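PDB 6GGR: bacteriophage virulence determinant from Salmonella enterica subsp. enterica serovar Typhimurium str. 14028S, which acts as a zinc metalloprotease effector that deactivates NF-kappa B, probably by cleaving the transcription factor p65, to which it is bound here. Local coordinates for residues T66-R71 with L109-E113; G54-P58 with R130-A134; F88-M92 with V168-T173. All coordinates share one frame. Numbering follows the deposited sequence.

Interaction 1: T66-R71 with L109-E113; sequences TYDECR and LGAGE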
ATOM      1  N   THR B  66       2.271 -20.828  -4.657  1.00 74.38           N
ATOM      2  CA  THR B  66       1.453 -19.795  -4.032  1.00 65.58           C
ATOM      3  C   THR B  66       0.305 -19.372  -4.937  1.00 62.47           C
ATOM      4  O   THR B  66      -0.730 -18.905  -4.449  1.00 59.15           O
ATOM      5  CB  THR B  66       2.314 -18.584  -3.676  1.00 61.25           C
ATOM      6  OG1 THR B  66       3.548 -19.027  -3.096  1.00 64.63           O
ATOM      7  CG2 THR B  66       1.588 -17.690  -2.683  1.00 60.50           C
ATOM      8  N   TYR B  67       0.470 -19.520  -6.254  1.00 65.77           N
ATOM      9  CA  TYR B  67      -0.623 -19.237  -7.176  1.00 64.37           C
ATOM     10  C   TYR B  67      -1.830 -20.116  -6.871  1.00 63.96           C
ATOM     11  O   TYR B  67      -2.954 -19.620  -6.725  1.00 62.45           O
ATOM     12  CB  TYR B  67      -0.154 -19.441  -8.616  1.00 59.70           C
ATOM     13  CG  TYR B  67      -1.244 -19.303  -9.657  1.00 60.24           C
ATOM     14  CD1 TYR B  67      -1.560 -18.065 -10.203  1.00 64.27           C
ATOM     15  CD2 TYR B  67      -1.947 -20.414 -10.104  1.00 61.49           C
ATOM     16  CE1 TYR B  67      -2.548 -17.938 -11.160  1.00 69.00           C
ATOM     17  CE2 TYR B  67      -2.938 -20.296 -11.058  1.00 59.03           C
ATOM     18  CZ  TYR B  67      -3.235 -19.057 -11.583  1.00 67.38           C
ATOM     19  OH  TYR B  67      -4.220 -18.932 -12.536  1.00 68.70           O
ATOM     20  N   ASP B  68      -1.614 -21.428  -6.760  1.00 72.32           N
ATOM     21  CA  ASP B  68      -2.720 -22.338  -6.482  1.00 75.84           C
ATOM     22  C   ASP B  68      -3.358 -22.033  -5.131  1.00 69.48           C
ATOM     23  O   ASP B  68      -4.585 -22.082  -4.990  1.00 66.66           O
ATOM     24  CB  ASP B  68      -2.231 -23.786  -6.537  1.00 81.21           C
ATOM     25  CG  ASP B  68      -1.860 -24.225  -7.946  1.00 83.66           C
ATOM     26  OD1 ASP B  68      -2.585 -23.859  -8.895  1.00 84.72           O
ATOM     27  OD2 ASP B  68      -0.845 -24.937  -8.104  1.00 75.37           O
ATOM     28  N   GLU B  69      -2.541 -21.707  -4.127  1.00 74.52           N
ATOM     29  CA  GLU B  69      -3.076 -21.381  -2.808  1.00 73.25           C
ATOM     30  C   GLU B  69      -3.968 -20.149  -2.872  1.00 65.04           C
ATOM     31  O   GLU B  69      -5.094 -20.154  -2.361  1.00 56.97           O
ATOM     32  CB  GLU B  69      -1.929 -21.162  -1.820  1.00 72.48           C
ATOM     33  CG  GLU B  69      -1.154 -22.431  -1.488  1.00 82.25           C
ATOM     34  CD  GLU B  69       0.207 -22.154  -0.873  1.00 88.87           C
ATOM     35  OE1 GLU B  69       0.547 -20.968  -0.673  1.00 92.71           O
ATOM     36  OE2 GLU B  69       0.939 -23.125  -0.589  1.00 88.43           O
ATOM     37  N   CYS B  70      -3.480 -19.081  -3.506  1.00 62.08           N
ATOM     38  CA  CYS B  70      -4.249 -17.843  -3.564  1.00 55.44           C
ATOM     39  C   CYS B  70      -5.461 -17.986  -4.476  1.00 47.73           C
ATOM     40  O   CYS B  70      -6.532 -17.447  -4.175  1.00 51.00           O
ATOM     41  CB  CYS B  70      -3.354 -16.692  -4.025  1.00 50.64           C
ATOM     42  SG  CYS B  70      -2.153 -16.140  -2.771  1.00 62.17           S
ATOM     43  N   ARG B  71      -5.320 -18.713  -5.588  1.00 54.59           N
ATOM     44  CA  ARG B  71      -6.447 -18.887  -6.500  1.00 51.59           C
ATOM     45  C   ARG B  71      -7.570 -19.683  -5.846  1.00 54.38           C
ATOM     46  O   ARG B  71      -8.753 -19.372  -6.032  1.00 46.67           O
ATOM     47  CB  ARG B  71      -5.995 -19.584  -7.784  1.00 53.42           C
ATOM     48  CG  ARG B  71      -6.987 -19.420  -8.926  1.00 51.55           C
ATOM     49  CD  ARG B  71      -6.845 -20.498  -9.990  1.00 57.71           C
ATOM     50  NE  ARG B  71      -7.829 -20.312 -11.055  1.00 69.80           N
ATOM     51  CZ  ARG B  71      -9.057 -20.823 -11.052  1.00 76.25           C
ATOM     52  NH1 ARG B  71      -9.480 -21.573 -10.042  1.00 82.25           N
ATOM     53  NH2 ARG B  71      -9.872 -20.583 -12.070  1.00 72.30           N
ATOM     54  N   LEU B 109      -2.828 -12.964 -11.931  1.00 51.10           N
ATOM     55  CA  LEU B 109      -2.880 -13.077 -10.476  1.00 52.46           C
ATOM     56  C   LEU B 109      -1.454 -13.017  -9.938  1.00 56.41           C
ATOM     57  O   LEU B 109      -0.687 -13.973 -10.073  1.00 61.02           O
ATOM     58  CB  LEU B 109      -3.585 -14.363 -10.060  1.00 54.57           C
ATOM     59  CG  LEU B 109      -3.620 -14.628  -8.552  1.00 52.67           C
ATOM     60  CD1 LEU B 109      -4.316 -13.493  -7.817  1.00 53.73           C
ATOM     61  CD2 LEU B 109      -4.297 -15.954  -8.246  1.00 56.76           C
ATOM     62  N   GLY B 110      -1.091 -11.884  -9.335  1.00 54.11           N
ATOM     63  CA  GLY B 110       0.201 -11.754  -8.689  1.00 60.05           C
ATOM     64  C   GLY B 110       0.195 -12.352  -7.297  1.00 63.00           C
ATOM     65  O   GLY B 110       0.315 -11.630  -6.301  1.00 64.96           O
ATOM     66  N   ALA B 111       0.055 -13.673  -7.219  1.00 63.77           N
ATOM     67  CA  ALA B 111      -0.115 -14.340  -5.935  1.00 57.16           C
ATOM     68  C   ALA B 111       1.114 -14.149  -5.053  1.00 53.43           C
ATOM     69  O   ALA B 111       2.254 -14.211  -5.522  1.00 56.03           O
ATOM     70  CB  ALA B 111      -0.380 -15.831  -6.143  1.00 47.99           C
ATOM     71  N   GLY B 112       0.872 -13.932  -3.763  1.00 53.86           N
ATOM     72  CA  GLY B 112       1.944 -13.720  -2.817  1.00 53.58           C
ATOM     73  C   GLY B 112       2.564 -12.342  -2.855  1.00 52.49           C
ATOM     74  O   GLY B 112       3.563 -12.112  -2.165  1.00 59.73           O
ATOM     75  N   GLU B 113       2.006 -11.421  -3.632  1.00 51.44           N
ATOM     76  CA  GLU B 113       2.524 -10.066  -3.745  1.00 51.35           C
ATOM     77  C   GLU B 113       1.652  -9.097  -2.954  1.00 50.62           C
ATOM     78  O   GLU B 113       0.534  -9.414  -2.540  1.00 45.46           O
ATOM     79  CB  GLU B 113       2.599  -9.645  -5.215  1.00 58.01           C
ATOM     80  CG  GLU B 113       3.402 -10.600  -6.086  1.00 71.70           C
ATOM     81  CD  GLU B 113       4.857 -10.675  -5.672  1.00 94.44           C
ATOM     82  OE1 GLU B 113       5.399  -9.651  -5.207  1.00102.44           O
ATOM     83  OE2 GLU B 113       5.458 -11.762  -5.805  1.00106.64           O
TER
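Helix-on-sheet packing joins residues 66-71, near the start of helix 64-84, to residues 109-113, which include part of strand 107-111, an outermost strand of a small mixed sheet. The two short segments run closer to perpendicular than parallel: their axes approach to 8.0 Å at 108°. No hydrogen bond links them; 277 Å² is buried, and the side-chain pairs that meet are apolar. Directions alternate, with Leu109 and Ala111 pointing at the helix while the intervening Gly110 binds Ile133 of the neighbouring strand through its backbone. Ala111 sits closest, its CB 3.6 Å from Tyr67 CA, 3.8 Å from Cys70 CB and 3.5 Å from Thr66 O, so its methyl lies directly on the helix backbone. Leu109 fills the space further along: its CB meets Tyr67 CE1 at 3.9 Å, and its CD2 lies 4.0 Å from Arg71 CB. The Tyr67 ring and Leu109 also share Ile50 of strand 50-51 as a neighbour.

The chain reverses in a type II turn from Gly110 to Glu113, closed by Glu113 N to Gly110 O at 3.2 Å. Gly112 takes the positive-phi position (77/7), as this turn requires, and it is close to the helix as well: Thr66 CG2 lies 4.0 Å from Gly112 N, and an ideal CB on Gly112 would stand 3.3 Å from that same Thr66 CG2.

Interaction 2: G54-P58 with R130-A134; sequences GGMDP and RKVIA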
ATOM      1  N   GLY B  54       1.176 -14.001 -12.762  1.00 71.80           N
ATOM      2  CA  GLY B  54       1.895 -12.863 -13.303  1.00 73.10           C
ATOM      3  C   GLY B  54       1.891 -11.676 -12.361  1.00 72.83           C
ATOM      4  O   GLY B  54       0.826 -11.238 -11.912  1.00 69.35           O
ATOM      5  N   GLY B  55       3.074 -11.139 -12.062  1.00 70.28           N
ATOM      6  CA  GLY B  55       3.221 -10.117 -11.052  1.00 66.38           C
ATOM      7  C   GLY B  55       3.248  -8.707 -11.618  1.00 65.58           C
ATOM      8  O   GLY B  55       3.299  -8.484 -12.824  1.00 73.81           O
ATOM      9  N   MET B  56       3.210  -7.743 -10.696  1.00 59.84           N
ATOM     10  CA  MET B  56       3.323  -6.338 -11.073  1.00 65.43           C
ATOM     11  C   MET B  56       4.563  -6.082 -11.918  1.00 70.08           C
ATOM     12  O   MET B  56       4.543  -5.225 -12.810  1.00 67.38           O
ATOM     13  CB  MET B  56       3.364  -5.469  -9.818  1.00 58.08           C
ATOM     14  CG  MET B  56       2.083  -5.478  -9.021  1.00 61.98           C
ATOM     15  SD  MET B  56       0.793  -4.542  -9.848  1.00 67.45           S
ATOM     16  CE  MET B  56      -0.612  -4.896  -8.793  1.00 67.79           C
ATOM     17  N   ASP B  57       5.651  -6.803 -11.647  1.00 66.43           N
ATOM     18  CA  ASP B  57       6.886  -6.632 -12.395  1.00 70.79           C
ATOM     19  C   ASP B  57       7.000  -7.734 -13.435  1.00 82.62           C
ATOM     20  O   ASP B  57       7.027  -8.916 -13.061  1.00 73.67           O
ATOM     21  CB  ASP B  57       8.085  -6.666 -11.458  1.00 76.19           C
ATOM     22  CG  ASP B  57       9.378  -6.292 -12.155  1.00 75.35           C
ATOM     23  OD1 ASP B  57       9.361  -6.116 -13.392  1.00 78.70           O
ATOM     24  OD2 ASP B  57      10.410  -6.164 -11.465  1.00 75.72           O
ATOM     25  N   PRO B  58       7.058  -7.416 -14.734  1.00 89.63           N
ATOM     26  CA  PRO B  58       7.258  -8.483 -15.733  1.00 91.36           C
ATOM     27  C   PRO B  58       8.466  -9.360 -15.446  1.00 95.52           C
ATOM     28  O   PRO B  58       8.363 -10.593 -15.493  1.00 95.35           O
ATOM     29  CB  PRO B  58       7.415  -7.701 -17.043  1.00 89.19           C
ATOM     30  CG  PRO B  58       6.701  -6.422 -16.817  1.00 89.47           C
ATOM     31  CD  PRO B  58       6.875  -6.097 -15.363  1.00 88.59           C
ATOM     32  N   ARG B 130      -0.915  -4.471 -19.777  1.00 86.09           N
ATOM     33  CA  ARG B 130      -0.792  -5.585 -18.842  1.00 79.59           C
ATOM     34  C   ARG B 130      -1.627  -5.335 -17.582  1.00 77.93           C
ATOM     35  O   ARG B 130      -1.486  -4.304 -16.924  1.00 71.07           O
ATOM     36  CB  ARG B 130       0.676  -5.807 -18.484  1.00 72.79           C
ATOM     37  CG  ARG B 130       1.032  -7.246 -18.131  1.00 71.89           C
ATOM     38  CD  ARG B 130       2.552  -7.434 -18.047  1.00 73.29           C
ATOM     39  NE  ARG B 130       2.927  -8.776 -17.595  1.00 75.17           N
ATOM     40  CZ  ARG B 130       3.185  -9.110 -16.334  1.00 74.27           C
ATOM     41  NH1 ARG B 130       3.116  -8.208 -15.365  1.00 61.40           N
ATOM     42  NH2 ARG B 130       3.514 -10.354 -16.036  1.00 75.98           N
ATOM     43  N   LYS B 131      -2.503  -6.285 -17.266  1.00 57.49           N
ATOM     44  CA  LYS B 131      -3.450  -6.178 -16.163  1.00 54.51           C
ATOM     45  C   LYS B 131      -3.085  -7.200 -15.093  1.00 52.60           C
ATOM     46  O   LYS B 131      -2.950  -8.391 -15.394  1.00 55.01           O
ATOM     47  CB  LYS B 131      -4.884  -6.416 -16.658  1.00 64.88           C
ATOM     48  CG  LYS B 131      -5.447  -5.309 -17.555  1.00 70.09           C
ATOM     49  CD  LYS B 131      -6.550  -5.818 -18.499  1.00 76.60           C
ATOM     50  CE  LYS B 131      -7.956  -5.478 -18.012  1.00 71.68           C
ATOM     51  NZ  LYS B 131      -8.996  -5.860 -19.017  1.00 67.36           N
ATOM     52  N   VAL B 132      -2.934  -6.742 -13.850  1.00 52.62           N
ATOM     53  CA  VAL B 132      -2.513  -7.600 -12.749  1.00 51.49           C
ATOM     54  C   VAL B 132      -3.413  -7.378 -11.544  1.00 51.60           C
ATOM     55  O   VAL B 132      -3.828  -6.249 -11.261  1.00 47.69           O
ATOM     56  CB  VAL B 132      -1.046  -7.343 -12.359  1.00 53.20           C
ATOM     57  CG1 VAL B 132      -0.670  -8.166 -11.127  1.00 51.20           C
ATOM     58  CG2 VAL B 132      -0.120  -7.660 -13.527  1.00 54.48           C
ATOM     59  N   ILE B 133      -3.693  -8.462 -10.823  1.00 47.15           N
ATOM     60  CA  ILE B 133      -4.355  -8.426  -9.524  1.00 48.11           C
ATOM     61  C   ILE B 133      -3.412  -9.109  -8.543  1.00 51.70           C
ATOM     62  O   ILE B 133      -3.174 -10.320  -8.647  1.00 44.83           O
ATOM     63  CB  ILE B 133      -5.725  -9.121  -9.555  1.00 53.07           C
ATOM     64  CG1 ILE B 133      -6.734  -8.271 -10.327  1.00 64.11           C
ATOM     65  CG2 ILE B 133      -6.244  -9.380  -8.142  1.00 52.42           C
ATOM     66  CD1 ILE B 133      -7.969  -9.035 -10.763  1.00 59.90           C
ATOM     67  N   ALA B 134      -2.876  -8.343  -7.594  1.00 46.14           N
ATOM     68  CA  ALA B 134      -1.912  -8.857  -6.630  1.00 44.17           C
ATOM     69  C   ALA B 134      -2.630  -9.203  -5.332  1.00 39.24           C
ATOM     70  O   ALA B 134      -3.272  -8.339  -4.722  1.00 37.42           O
ATOM     71  CB  ALA B 134      -0.797  -7.841  -6.376  1.00 43.25           C
TER
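Arg130, the first residue modelled after an unmodelled gap, begins the contact as the strand side approaches the glycine-rich loop 54-58. Its extended side chain (chi1 to chi3 all t) reaches across so that NH1 donates to Gly55 O, with NH1 to O at 2.6 Å and an N-H...O angle of 161°. The oxygen lies near the guanidinium plane, while Pro58 N sits over one face of the group, 4.1 Å from Arg130 NH1. A CB on Gly54 would come within 3.4 Å of Arg130 NH2, so the bare backbone leaves room for the guanidinium. Lys131 points elsewhere and lies against Trp107.

Val132 opens strand 132-135 and turns its side chain to the loop: CG1 is 3.5 Å from Gly54 O and 4.0 Å from Met56 CE, and CG2 is 3.6 Å from Gly55 O. Ile133 faces away, its backbone tied to Leu108 and Gly110 of the parallel strand 107-111. Ala134 points back to the loop, its CB 3.8 Å from Met56 CE. Although the CA-to-CB bond of Met56 is directed away, its m, m, t side chain reaches across to the strand, putting CE against both residues.

Met56 and Asp57 also pack on aromatic side chains of the p65 chain. One strong polar anchor at an exposed end and apolar packing further in are consistent with a loop held against the sheet, from which Met56 and Asp57 meet p65.

Interaction 3: F88-M92 with V168-T173; sequences FRRLM and VVHALT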
ATOM      1  N   PHE B  88     -22.429  -7.160  -5.684  1.00 40.08           N
ATOM      2  CA  PHE B  88     -21.275  -7.760  -6.348  1.00 35.09           C
ATOM      3  C   PHE B  88     -21.671  -8.407  -7.669  1.00 48.68           C
ATOM      4  O   PHE B  88     -20.898  -8.378  -8.635  1.00 43.80           O
ATOM      5  CB  PHE B  88     -20.615  -8.787  -5.432  1.00 29.71           C
ATOM      6  CG  PHE B  88     -19.469  -9.510  -6.072  1.00 37.86           C
ATOM      7  CD1 PHE B  88     -18.186  -8.996  -6.007  1.00 42.27           C
ATOM      8  CD2 PHE B  88     -19.674 -10.699  -6.743  1.00 39.08           C
ATOM      9  CE1 PHE B  88     -17.131  -9.659  -6.600  1.00 41.01           C
ATOM     10  CE2 PHE B  88     -18.623 -11.364  -7.339  1.00 38.86           C
ATOM     11  CZ  PHE B  88     -17.353 -10.846  -7.266  1.00 44.95           C
ATOM     12  N   ARG B  89     -22.861  -9.012  -7.728  1.00 50.96           N
ATOM     13  CA  ARG B  89     -23.333  -9.576  -8.988  1.00 36.14           C
ATOM     14  C   ARG B  89     -23.401  -8.511 -10.077  1.00 39.03           C
ATOM     15  O   ARG B  89     -23.147  -8.808 -11.249  1.00 41.46           O
ATOM     16  CB  ARG B  89     -24.702 -10.241  -8.797  1.00 38.10           C
ATOM     17  CG  ARG B  89     -24.656 -11.553  -8.007  1.00 33.99           C
ATOM     18  CD  ARG B  89     -25.942 -12.377  -8.157  1.00 43.10           C
ATOM     19  NE  ARG B  89     -27.096 -11.781  -7.482  1.00 33.79           N
ATOM     20  CZ  ARG B  89     -27.381 -11.936  -6.191  1.00 34.63           C
ATOM     21  NH1 ARG B  89     -26.590 -12.664  -5.409  1.00 30.63           N
ATOM     22  NH2 ARG B  89     -28.456 -11.354  -5.675  1.00 41.65           N
ATOM     23  N   ARG B  90     -23.724  -7.269  -9.710  1.00 38.93           N
ATOM     24  CA  ARG B  90     -23.787  -6.192 -10.695  1.00 44.35           C
ATOM     25  C   ARG B  90     -22.406  -5.874 -11.253  1.00 43.10           C
ATOM     26  O   ARG B  90     -22.215  -5.802 -12.473  1.00 45.82           O
ATOM     27  CB  ARG B  90     -24.407  -4.942 -10.069  1.00 47.66           C
ATOM     28  CG  ARG B  90     -25.875  -5.090  -9.704  1.00 46.30           C
ATOM     29  CD  ARG B  90     -26.549  -3.743  -9.469  1.00 46.15           C
ATOM     30  NE  ARG B  90     -26.116  -3.096  -8.228  1.00 48.19           N
ATOM     31  CZ  ARG B  90     -25.178  -2.157  -8.141  1.00 43.02           C
ATOM     32  NH1 ARG B  90     -24.541  -1.728  -9.222  1.00 48.15           N
ATOM     33  NH2 ARG B  90     -24.871  -1.636  -6.958  1.00 45.70           N
ATOM     34  N   LEU B  91     -21.428  -5.667 -10.372  1.00 42.29           N
ATOM     35  CA  LEU B  91     -20.074  -5.377 -10.831  1.00 42.65           C
ATOM     36  C   LEU B  91     -19.533  -6.527 -11.671  1.00 43.89           C
ATOM     37  O   LEU B  91     -19.014  -6.316 -12.773  1.00 46.45           O
ATOM     38  CB  LEU B  91     -19.173  -5.096  -9.628  1.00 40.42           C
ATOM     39  CG  LEU B  91     -19.687  -4.010  -8.676  1.00 46.04           C
ATOM     40  CD1 LEU B  91     -18.706  -3.787  -7.543  1.00 44.95           C
ATOM     41  CD2 LEU B  91     -19.952  -2.707  -9.415  1.00 58.18           C
ATOM     42  N   MET B  92     -19.682  -7.759 -11.180  1.00 42.30           N
ATOM     43  CA  MET B  92     -19.158  -8.919 -11.895  1.00 43.33           C
ATOM     44  C   MET B  92     -19.858  -9.101 -13.236  1.00 48.07           C
ATOM     45  O   MET B  92     -19.206  -9.301 -14.269  1.00 51.95           O
ATOM     46  CB  MET B  92     -19.320 -10.175 -11.039  1.00 43.08           C
ATOM     47  CG  MET B  92     -18.775 -11.437 -11.688  1.00 42.02           C
ATOM     48  SD  MET B  92     -16.982 -11.371 -11.882  1.00 59.81           S
ATOM     49  CE  MET B  92     -16.743 -12.587 -13.174  1.00 75.42           C
ATOM     50  N   VAL B 168     -10.460  -6.902  -5.994  1.00 37.59           N
ATOM     51  CA  VAL B 168     -11.310  -7.336  -7.099  1.00 40.33           C
ATOM     52  C   VAL B 168     -12.218  -6.199  -7.545  1.00 37.09           C
ATOM     53  O   VAL B 168     -12.446  -6.001  -8.744  1.00 49.17           O
ATOM     54  CB  VAL B 168     -12.114  -8.586  -6.694  1.00 38.04           C
ATOM     55  CG1 VAL B 168     -13.211  -8.900  -7.719  1.00 41.03           C
ATOM     56  CG2 VAL B 168     -11.182  -9.781  -6.546  1.00 37.97           C
ATOM     57  N   VAL B 169     -12.747  -5.428  -6.593  1.00 34.12           N
ATOM     58  CA  VAL B 169     -13.615  -4.312  -6.960  1.00 38.28           C
ATOM     59  C   VAL B 169     -12.865  -3.332  -7.851  1.00 41.81           C
ATOM     60  O   VAL B 169     -13.430  -2.780  -8.804  1.00 37.84           O
ATOM     61  CB  VAL B 169     -14.174  -3.628  -5.699  1.00 38.60           C
ATOM     62  CG1 VAL B 169     -14.738  -2.243  -6.025  1.00 32.83           C
ATOM     63  CG2 VAL B 169     -15.261  -4.495  -5.079  1.00 39.54           C
ATOM     64  N   HIS B 170     -11.583  -3.095  -7.555  1.00 34.34           N
ATOM     65  CA  HIS B 170     -10.761  -2.272  -8.434  1.00 36.53           C
ATOM     66  C   HIS B 170     -10.788  -2.815  -9.855  1.00 37.84           C
ATOM     67  O   HIS B 170     -10.962  -2.065 -10.821  1.00 44.49           O
ATOM     68  CB  HIS B 170      -9.319  -2.218  -7.923  1.00 40.16           C
ATOM     69  CG  HIS B 170      -9.066  -1.156  -6.896  1.00 44.64           C
ATOM     70  ND1 HIS B 170      -9.185   0.190  -7.169  1.00 48.30           N
ATOM     71  CD2 HIS B 170      -8.666  -1.243  -5.604  1.00 40.91           C
ATOM     72  CE1 HIS B 170      -8.888   0.886  -6.086  1.00 47.27           C
ATOM     73  NE2 HIS B 170      -8.570   0.040  -5.122  1.00 41.78           N
ATOM     74  N   ALA B 171     -10.629  -4.133  -9.996  1.00 47.46           N
ATOM     75  CA  ALA B 171     -10.484  -4.748 -11.309  1.00 47.86           C
ATOM     76  C   ALA B 171     -11.799  -4.823 -12.074  1.00 45.14           C
ATOM     77  O   ALA B 171     -11.785  -4.859 -13.310  1.00 45.94           O
ATOM     78  CB  ALA B 171      -9.892  -6.147 -11.159  1.00 46.98           C
ATOM     79  N   LEU B 172     -12.937  -4.845 -11.380  1.00 45.06           N
ATOM     80  CA  LEU B 172     -14.229  -4.922 -12.052  1.00 39.52           C
ATOM     81  C   LEU B 172     -14.810  -3.556 -12.387  1.00 39.96           C
ATOM     82  O   LEU B 172     -15.669  -3.465 -13.273  1.00 45.17           O
ATOM     83  CB  LEU B 172     -15.231  -5.695 -11.189  1.00 35.80           C
ATOM     84  CG  LEU B 172     -14.816  -7.113 -10.794  1.00 38.60           C
ATOM     85  CD1 LEU B 172     -15.780  -7.671  -9.760  1.00 36.19           C
ATOM     86  CD2 LEU B 172     -14.750  -8.016 -12.020  1.00 43.85           C
ATOM     87  N   THR B 173     -14.356  -2.493 -11.718  1.00 55.29           N
ATOM     88  CA  THR B 173     -14.858  -1.147 -11.964  1.00 57.16           C
ATOM     89  C   THR B 173     -13.829  -0.209 -12.576  1.00 65.37           C
ATOM     90  O   THR B 173     -14.214   0.849 -13.082  1.00 55.25           O
ATOM     91  CB  THR B 173     -15.365  -0.516 -10.658  1.00 46.56           C
ATOM     92  OG1 THR B 173     -14.273  -0.345  -9.747  1.00 52.29           O
ATOM     93  CG2 THR B 173     -16.426  -1.384 -10.015  1.00 47.91           C
TER
HETATM   94  O   HOH W   1     -18.355  -3.416 -12.916  1.00 41.57           O
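Two helices interlock through apolar side chains, helix 86-100 through 88-92 and helix 160-173 through 168-173; the segment axes approach to 9.8 Å at 48°. Leu172 is the main bump of the second helix. It enters the hollow bounded by Phe88, Leu91 and Met92: its CD1 lies 4.0 Å from Phe88 CE1, its CD2 4.0 Å from Met92 SD, and its CB 4.1 Å from Leu91 O. Ala95, one turn on, also touches Leu172, completing the i, i+3, i+4, i+7 spacing of a knobs-into-holes socket.

Leu91 answers, inserting between Val169 and Thr173: Leu91 CD1 is 4.3 Å from Val169 CG2, and Leu91 CD2 is 3.8 Å from Thr173 CG2. Leu91 buries 82 Å² and Leu172 81 Å² against the other segment. Thr173 can offer its methyl because its hydroxyl turns back along its own helix, OG1 donating to Val169 O at 2.7 Å. One turn earlier on the first helix, the Phe88 ring presents its edge to Val168, CE1 to CG1 at 4.1 Å. A water bridges the two backbones, donating to Leu91 O at 3.0 Å and Leu172 O at 2.7 Å.

His170 faces away from this packing, toward His166 and Asp177. All three bind zinc, though none is bound to this chain, and the four-residue spacing of His166 and His170, with Asp177 further on, is consistent with a zincin-like metalloprotease site.

How the interactions relate
Interaction 3 is core, its centre about 7 Å from that of the chain and every touching residue buried; interactions 1 and 2 lie about 15 and 16 Å out and include more accessible residues. Those two serve the same sheet: strands 107-111 and 132-135 are neighbours, and the contacts meet where Gly110 N approaches Ile133 O at 2.7 Å. Interaction 1 adds a helix to it, interaction 2 a loop. Chemistry follows place: side-chain interlocking with one bridging water in interaction 3, direct apolar packing in interaction 1, and a guanidinium-to-carbonyl hydrogen bond beside apolar packing in interaction 2. Ile133 CD1 touches Ala171 CB at 3.5 Å, connecting sheet to zinc-site helix.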